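Local structure of putative amidohydrolase (Unidentified, 3MKV) at residues S132-L136 against A180-E184; V78-N83 against V162-A166. The protein probably cleaves dipeptides that end in proline, acting as a two-zinc prolidase of the amidohydrolase superfamily. All blocks are in the same frame, centred on the assembly; numbering follows the deposited sequence.

Contact 1. Residues S132-L136 against A180-E184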
ATOM      1  N   SER A 132       0.575  -3.121 -31.707  1.00 49.28           N
ATOM      2  CA  SER A 132      -0.225  -3.891 -30.770  1.00 49.87           C
ATOM      3  C   SER A 132      -0.113  -3.368 -29.338  1.00 52.03           C
ATOM      4  O   SER A 132      -0.898  -3.753 -28.478  1.00 48.59           O
ATOM      5  CB  SER A 132       0.238  -5.347 -30.780  1.00 46.03           C
ATOM      6  OG  SER A 132      -0.092  -5.986 -31.998  1.00 50.57           O
ATOM      7  N   GLY A 133       0.864  -2.497 -29.090  1.00 49.86           N
ATOM      8  CA  GLY A 133       1.261  -2.167 -27.730  1.00 49.22           C
ATOM      9  C   GLY A 133       1.961  -3.374 -27.114  1.00 49.75           C
ATOM     10  O   GLY A 133       2.768  -4.040 -27.767  1.00 53.02           O
ATOM     11  N   ARG A 134       1.651  -3.671 -25.859  1.00 46.88           N
ATOM     12  CA  ARG A 134       2.214  -4.853 -25.219  1.00 46.60           C
ATOM     13  C   ARG A 134       1.314  -6.075 -25.398  1.00 45.58           C
ATOM     14  O   ARG A 134       0.100  -5.991 -25.247  1.00 44.35           O
ATOM     15  CB  ARG A 134       2.451  -4.594 -23.737  1.00 45.10           C
ATOM     16  CG  ARG A 134       3.663  -3.733 -23.471  1.00 42.98           C
ATOM     17  CD  ARG A 134       3.706  -3.332 -22.007  1.00 45.95           C
ATOM     18  NE  ARG A 134       2.697  -2.327 -21.668  1.00 45.45           N
ATOM     19  CZ  ARG A 134       2.272  -2.099 -20.429  1.00 44.65           C
ATOM     20  NH1 ARG A 134       2.753  -2.815 -19.427  1.00 41.26           N
ATOM     21  NH2 ARG A 134       1.366  -1.163 -20.188  1.00 48.64           N
ATOM     22  N   ALA A 135       1.926  -7.205 -25.726  1.00 45.75           N
ATOM     23  CA  ALA A 135       1.213  -8.466 -25.822  1.00 45.94           C
ATOM     24  C   ALA A 135       0.629  -8.841 -24.467  1.00 42.04           C
ATOM     25  O   ALA A 135       1.303  -8.722 -23.442  1.00 41.93           O
ATOM     26  CB  ALA A 135       2.155  -9.548 -26.294  1.00 47.23           C
ATOM     27  N   LEU A 136      -0.616  -9.301 -24.456  1.00 39.19           N
ATOM     28  CA  LEU A 136      -1.215  -9.807 -23.218  1.00 39.63           C
ATOM     29  C   LEU A 136      -0.849 -11.272 -22.971  1.00 42.45           C
ATOM     30  O   LEU A 136      -1.026 -12.131 -23.822  1.00 40.42           O
ATOM     31  CB  LEU A 136      -2.730  -9.627 -23.224  1.00 38.08           C
ATOM     32  CG  LEU A 136      -3.272  -8.320 -22.625  1.00 52.07           C
ATOM     33  CD1 LEU A 136      -2.653  -7.086 -23.259  1.00 54.34           C
ATOM     34  CD2 LEU A 136      -4.779  -8.274 -22.756  1.00 51.00           C
ATOM     35  N   ALA A 180      -6.623  -4.109 -18.983  1.00 43.97           N
ATOM     36  CA  ALA A 180      -5.401  -4.086 -19.763  1.00 43.40           C
ATOM     37  C   ALA A 180      -5.684  -3.706 -21.211  1.00 44.95           C
ATOM     38  O   ALA A 180      -5.034  -2.822 -21.765  1.00 50.32           O
ATOM     39  CB  ALA A 180      -4.702  -5.436 -19.686  1.00 41.09           C
ATOM     40  N   VAL A 181      -6.658  -4.358 -21.831  1.00 46.59           N
ATOM     41  CA  VAL A 181      -6.950  -4.066 -23.227  1.00 45.29           C
ATOM     42  C   VAL A 181      -7.407  -2.633 -23.361  1.00 45.18           C
ATOM     43  O   VAL A 181      -7.040  -1.945 -24.303  1.00 45.75           O
ATOM     44  CB  VAL A 181      -8.037  -4.986 -23.792  1.00 52.18           C
ATOM     45  CG1 VAL A 181      -8.573  -4.433 -25.114  1.00 51.25           C
ATOM     46  CG2 VAL A 181      -7.494  -6.399 -23.966  1.00 52.29           C
ATOM     47  N   ARG A 182      -8.218  -2.182 -22.413  1.00 47.70           N
ATOM     48  CA  ARG A 182      -8.730  -0.820 -22.449  1.00 42.24           C
ATOM     49  C   ARG A 182      -7.580   0.178 -22.323  1.00 42.30           C
ATOM     50  O   ARG A 182      -7.568   1.213 -22.996  1.00 43.13           O
ATOM     51  CB  ARG A 182      -9.789  -0.611 -21.363  1.00 47.34           C
ATOM     52  CG  ARG A 182     -11.112  -1.326 -21.658  1.00 37.96           C
ATOM     53  CD  ARG A 182     -12.057  -1.260 -20.461  1.00 39.12           C
ATOM     54  NE  ARG A 182     -13.326  -1.910 -20.751  1.00 43.54           N
ATOM     55  CZ  ARG A 182     -14.273  -2.163 -19.856  1.00 43.99           C
ATOM     56  NH1 ARG A 182     -14.122  -1.802 -18.590  1.00 42.78           N
ATOM     57  NH2 ARG A 182     -15.391  -2.755 -20.240  1.00 46.22           N
ATOM     58  N   GLU A 183      -6.602  -0.155 -21.489  1.00 35.92           N
ATOM     59  CA  GLU A 183      -5.382   0.647 -21.350  1.00 39.54           C
ATOM     60  C   GLU A 183      -4.555   0.727 -22.635  1.00 43.57           C
ATOM     61  O   GLU A 183      -4.119   1.811 -23.032  1.00 46.50           O
ATOM     62  CB  GLU A 183      -4.519   0.110 -20.195  1.00 35.77           C
ATOM     63  CG  GLU A 183      -5.234   0.222 -18.846  1.00 48.79           C
ATOM     64  CD  GLU A 183      -4.417  -0.309 -17.690  1.00 52.73           C
ATOM     65  OE1 GLU A 183      -3.231  -0.619 -17.900  1.00 56.51           O
ATOM     66  OE2 GLU A 183      -4.965  -0.420 -16.568  1.00 65.10           O
ATOM     67  N   GLU A 184      -4.337  -0.414 -23.281  1.00 40.14           N
ATOM     68  CA  GLU A 184      -3.548  -0.440 -24.496  1.00 42.09           C
ATOM     69  C   GLU A 184      -4.251   0.355 -25.588  1.00 43.81           C
ATOM     70  O   GLU A 184      -3.623   1.116 -26.331  1.00 44.78           O
ATOM     71  CB  GLU A 184      -3.286  -1.884 -24.963  1.00 39.12           C
ATOM     72  CG  GLU A 184      -2.399  -2.716 -24.036  1.00 42.89           C
ATOM     73  CD  GLU A 184      -1.083  -2.035 -23.683  1.00 57.19           C
ATOM     74  OE1 GLU A 184      -0.386  -1.552 -24.604  1.00 58.05           O
ATOM     75  OE2 GLU A 184      -0.741  -1.989 -22.478  1.00 53.38           O
TER
HETATM   76  O   HOH W   1       1.858  -0.294 -23.948  1.00 56.01           O
HETATM   77  O   HOH W   2      -0.200   0.276 -17.978  1.00 57.45           O
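Glu184 has CG beside its backbone N and a single bend at chi2 (-52°), which brings its carboxylate to Arg134, whose chain bends at chi3 (-73°) and carries the guanidinium over to it. The setting is the TIM-barrel fold of the amidohydrolases: 132-136 follows the barrel strand 128-131, with the side chain of Ser132 about 9 Å from a bound zinc ion, and 180-184 belongs to helix 174-187. The two carboxylate oxygens divide the work. Glu184 OE2 forms a salt bridge with Arg134 NH2 at 3.2 Å, the two flat groups standing 75° apart, while Glu184 OE1 accepts a hydrogen bond from Arg134 N at 3.2 Å, nearly straight and arriving from above the carboxylate plane. A glutamate suits this place because one side chain can grip both a backbone N-H and a guanidinium. OE2 has a second partner in Arg169 of strand 168-170, so the carboxylate probably also offsets the like charges of the two arginines. Gly133, at a positive phi and without a side chain, lets Glu184 OE1 come within 3.6 Å of Gly133 CA. Farther along, Leu136 supplies the apolar half, its CD2 meeting Val181 CG2 at 3.5 Å and Ala180 CB at 4.2 Å; the small alanine lets the helix lie near the leucine, and Ile220 of helix 214-225 touches both Leu136 and Val181. Water bridges the polar half: one molecule in the guanidinium plane accepts from Arg134 NE and donates to Glu184 OE1 at 2.7 Å.

Contact 2. Residues V78-N83 against V162-A166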
ATOM      1  N   VAL A  78      16.018  -7.480 -22.462  1.00 50.63           N
ATOM      2  CA  VAL A  78      15.692  -6.238 -23.176  1.00 47.97           C
ATOM      3  C   VAL A  78      14.756  -5.309 -22.374  1.00 50.10           C
ATOM      4  O   VAL A  78      14.830  -4.089 -22.509  1.00 51.82           O
ATOM      5  CB  VAL A  78      15.146  -6.508 -24.601  1.00 45.85           C
ATOM      6  CG1 VAL A  78      14.848  -5.209 -25.315  1.00 41.33           C
ATOM      7  CG2 VAL A  78      16.151  -7.340 -25.424  1.00 41.32           C
ATOM      8  N   ALA A  79      13.905  -5.874 -21.520  1.00 47.23           N
ATOM      9  CA  ALA A  79      12.955  -5.059 -20.765  1.00 50.64           C
ATOM     10  C   ALA A  79      13.607  -4.324 -19.595  1.00 54.15           C
ATOM     11  O   ALA A  79      13.031  -3.388 -19.045  1.00 56.14           O
ATOM     12  CB  ALA A  79      11.776  -5.898 -20.279  1.00 46.62           C
ATOM     13  N   THR A  80      14.806  -4.754 -19.218  1.00 56.34           N
ATOM     14  CA  THR A  80      15.543  -4.120 -18.126  1.00 54.87           C
ATOM     15  C   THR A  80      16.505  -3.046 -18.632  1.00 49.99           C
ATOM     16  O   THR A  80      16.953  -2.197 -17.871  1.00 52.98           O
ATOM     17  CB  THR A  80      16.346  -5.159 -17.328  1.00 54.31           C
ATOM     18  OG1 THR A  80      17.526  -5.496 -18.061  1.00 52.47           O
ATOM     19  CG2 THR A  80      15.506  -6.412 -17.098  1.00 44.44           C
ATOM     20  N   LEU A  81      16.834  -3.101 -19.917  1.00 51.42           N
ATOM     21  CA  LEU A  81      17.604  -2.043 -20.556  1.00 48.98           C
ATOM     22  C   LEU A  81      16.901  -0.683 -20.478  1.00 53.99           C
ATOM     23  O   LEU A  81      15.668  -0.597 -20.509  1.00 52.87           O
ATOM     24  CB  LEU A  81      17.856  -2.400 -22.015  1.00 48.91           C
ATOM     25  CG  LEU A  81      18.757  -3.615 -22.226  1.00 49.31           C
ATOM     26  CD1 LEU A  81      18.997  -3.816 -23.703  1.00 41.37           C
ATOM     27  CD2 LEU A  81      20.078  -3.410 -21.479  1.00 46.99           C
ATOM     28  N   PRO A  82      17.692   0.387 -20.373  1.00 51.50           N
ATOM     29  CA  PRO A  82      17.199   1.745 -20.339  1.00 52.19           C
ATOM     30  C   PRO A  82      16.316   2.064 -21.538  1.00 54.17           C
ATOM     31  O   PRO A  82      16.608   1.643 -22.655  1.00 55.73           O
ATOM     32  CB  PRO A  82      18.485   2.573 -20.413  1.00 55.11           C
ATOM     33  CG  PRO A  82      19.506   1.692 -19.774  1.00 52.36           C
ATOM     34  CD  PRO A  82      19.158   0.331 -20.274  1.00 53.04           C
ATOM     35  N   ASN A  83      15.255   2.825 -21.293  1.00 52.90           N
ATOM     36  CA  ASN A  83      14.307   3.205 -22.322  1.00 49.08           C
ATOM     37  C   ASN A  83      14.967   3.980 -23.467  1.00 50.84           C
ATOM     38  O   ASN A  83      14.552   3.885 -24.618  1.00 53.92           O
ATOM     39  CB  ASN A  83      13.175   4.014 -21.691  1.00 45.62           C
ATOM     40  CG  ASN A  83      12.249   3.157 -20.825  1.00 46.66           C
ATOM     41  OD1 ASN A  83      11.942   2.004 -21.156  1.00 40.36           O
ATOM     42  ND2 ASN A  83      11.778   3.732 -19.720  1.00 40.73           N
ATOM     43  N   VAL A 162       5.188   1.782 -18.485  1.00 80.55           N
ATOM     44  CA  VAL A 162       5.655   0.779 -19.428  1.00 76.21           C
ATOM     45  C   VAL A 162       7.154   0.942 -19.742  1.00 70.48           C
ATOM     46  O   VAL A 162       7.657   2.060 -19.915  1.00 64.91           O
ATOM     47  CB  VAL A 162       4.831   0.815 -20.731  1.00 75.59           C
ATOM     48  CG1 VAL A 162       3.492   1.494 -20.484  1.00 75.62           C
ATOM     49  CG2 VAL A 162       5.609   1.499 -21.855  1.00 80.00           C
ATOM     50  N   ARG A 163       7.861  -0.184 -19.783  1.00 63.14           N
ATOM     51  CA  ARG A 163       9.246  -0.203 -20.222  1.00 55.30           C
ATOM     52  C   ARG A 163       9.215  -0.296 -21.729  1.00 54.54           C
ATOM     53  O   ARG A 163       8.415  -1.038 -22.291  1.00 57.92           O
ATOM     54  CB  ARG A 163       9.983  -1.427 -19.675  1.00 55.61           C
ATOM     55  CG  ARG A 163       9.912  -1.626 -18.167  1.00 49.83           C
ATOM     56  CD  ARG A 163      10.933  -0.812 -17.420  1.00 44.94           C
ATOM     57  NE  ARG A 163      12.239  -0.849 -18.052  1.00 44.61           N
ATOM     58  CZ  ARG A 163      13.146   0.112 -17.932  1.00 40.13           C
ATOM     59  NH1 ARG A 163      12.883   1.181 -17.198  1.00 41.26           N
ATOM     60  NH2 ARG A 163      14.311   0.005 -18.550  1.00 53.10           N
ATOM     61  N   VAL A 164      10.091   0.446 -22.389  1.00 53.33           N
ATOM     62  CA  VAL A 164      10.113   0.478 -23.841  1.00 48.82           C
ATOM     63  C   VAL A 164      10.552  -0.859 -24.431  1.00 51.13           C
ATOM     64  O   VAL A 164      10.173  -1.212 -25.546  1.00 48.69           O
ATOM     65  CB  VAL A 164      11.039   1.592 -24.336  1.00 52.15           C
ATOM     66  CG1 VAL A 164      11.309   1.449 -25.822  1.00 44.89           C
ATOM     67  CG2 VAL A 164      10.435   2.958 -24.000  1.00 47.11           C
ATOM     68  N   GLY A 165      11.344  -1.607 -23.670  1.00 49.52           N
ATOM     69  CA  GLY A 165      11.842  -2.890 -24.127  1.00 45.64           C
ATOM     70  C   GLY A 165      10.944  -4.051 -23.769  1.00 47.26           C
ATOM     71  O   GLY A 165      11.313  -5.208 -23.980  1.00 47.33           O
ATOM     72  N   ALA A 166       9.766  -3.752 -23.223  1.00 45.17           N
ATOM     73  CA  ALA A 166       8.782  -4.791 -22.887  1.00 44.27           C
ATOM     74  C   ALA A 166       7.886  -5.129 -24.070  1.00 42.73           C
ATOM     75  O   ALA A 166       7.138  -4.277 -24.557  1.00 42.13           O
ATOM     76  CB  ALA A 166       7.939  -4.375 -21.683  1.00 43.44           C
TER
HETATM   77  O   HOH W   3      12.994  -0.493 -21.523  1.00 50.46           O
HETATM   78  O   HOH W   4       9.264   3.442 -17.700  1.00 56.63           O
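Arg163 and Asn83 cross at about a right angle, the guanidinium lying beneath the amide with the two planes 30° apart. OD1 of Asn83 sits 3.9 Å above the centre of the Arg163 guanidinium, and ND2 lies over the same face. Bends at chi2 and chi3 curl the arginine chain round the carbonyl of Ala79, so that Arg163 NE gives Ala79 O a hydrogen bond of 2.8 Å in the guanidinium plane. NH2 points along the same edge to Leu81 O, although that bond, modelled very short, is doubtful in its details. Arginine suits the place because its edge can hold the backbone of a turning loop while its NH1 pairs with Asp150 of a third subunit.

Asn83 OD1 accepts a hydrogen bond from Val164 N, at 2.7 Å and almost straight, with the donor tilted 34° from the carbonyl plane. A water donates to this same OD1 and to Leu81 O while accepting from Gly165 N, which knits the two loops together through one molecule. The Arg163-Ala166 type I turn presents its backbone to Ala79. Without a side chain, Gly165 can bring its CA within 3.6 Å of Val78 O, and the Ala79 methyl packs beside the same glycine, with Ala79 CB 3.8 Å from Gly165 O.

Pro82 is the N-cap of helix 83-99, and Asn83 begins that helix. Val164 packs on Val86 and Thr87 of its first turns, and on Val84 of a fourth subunit. The contact therefore fastens the loop between helices 75-78 and 83-99 to the approach to strand 168-170, at a place where other subunits meet it directly.

In the fold
The segments alternate along the chain, 78-83, 132-136, 162-166 and 180-184, so the two contacts cross along the chain. Their centres are 16 Å apart on the same side of the chain's centre, and they touch where Arg134 NH2 packs on Val162 CG1 at 3.4 Å. Strands 135-137 and 168-170 tie them together as a two-stranded parallel sheet: contact 1 uses the first, and the 162-166 loop of contact 2 leads into the second. From there the chain enters helix 174-187. Contact 1 has a second subunit beside its helix, whereas contact 2 faces a third and a fourth, placing this region amid the assembly's interfaces.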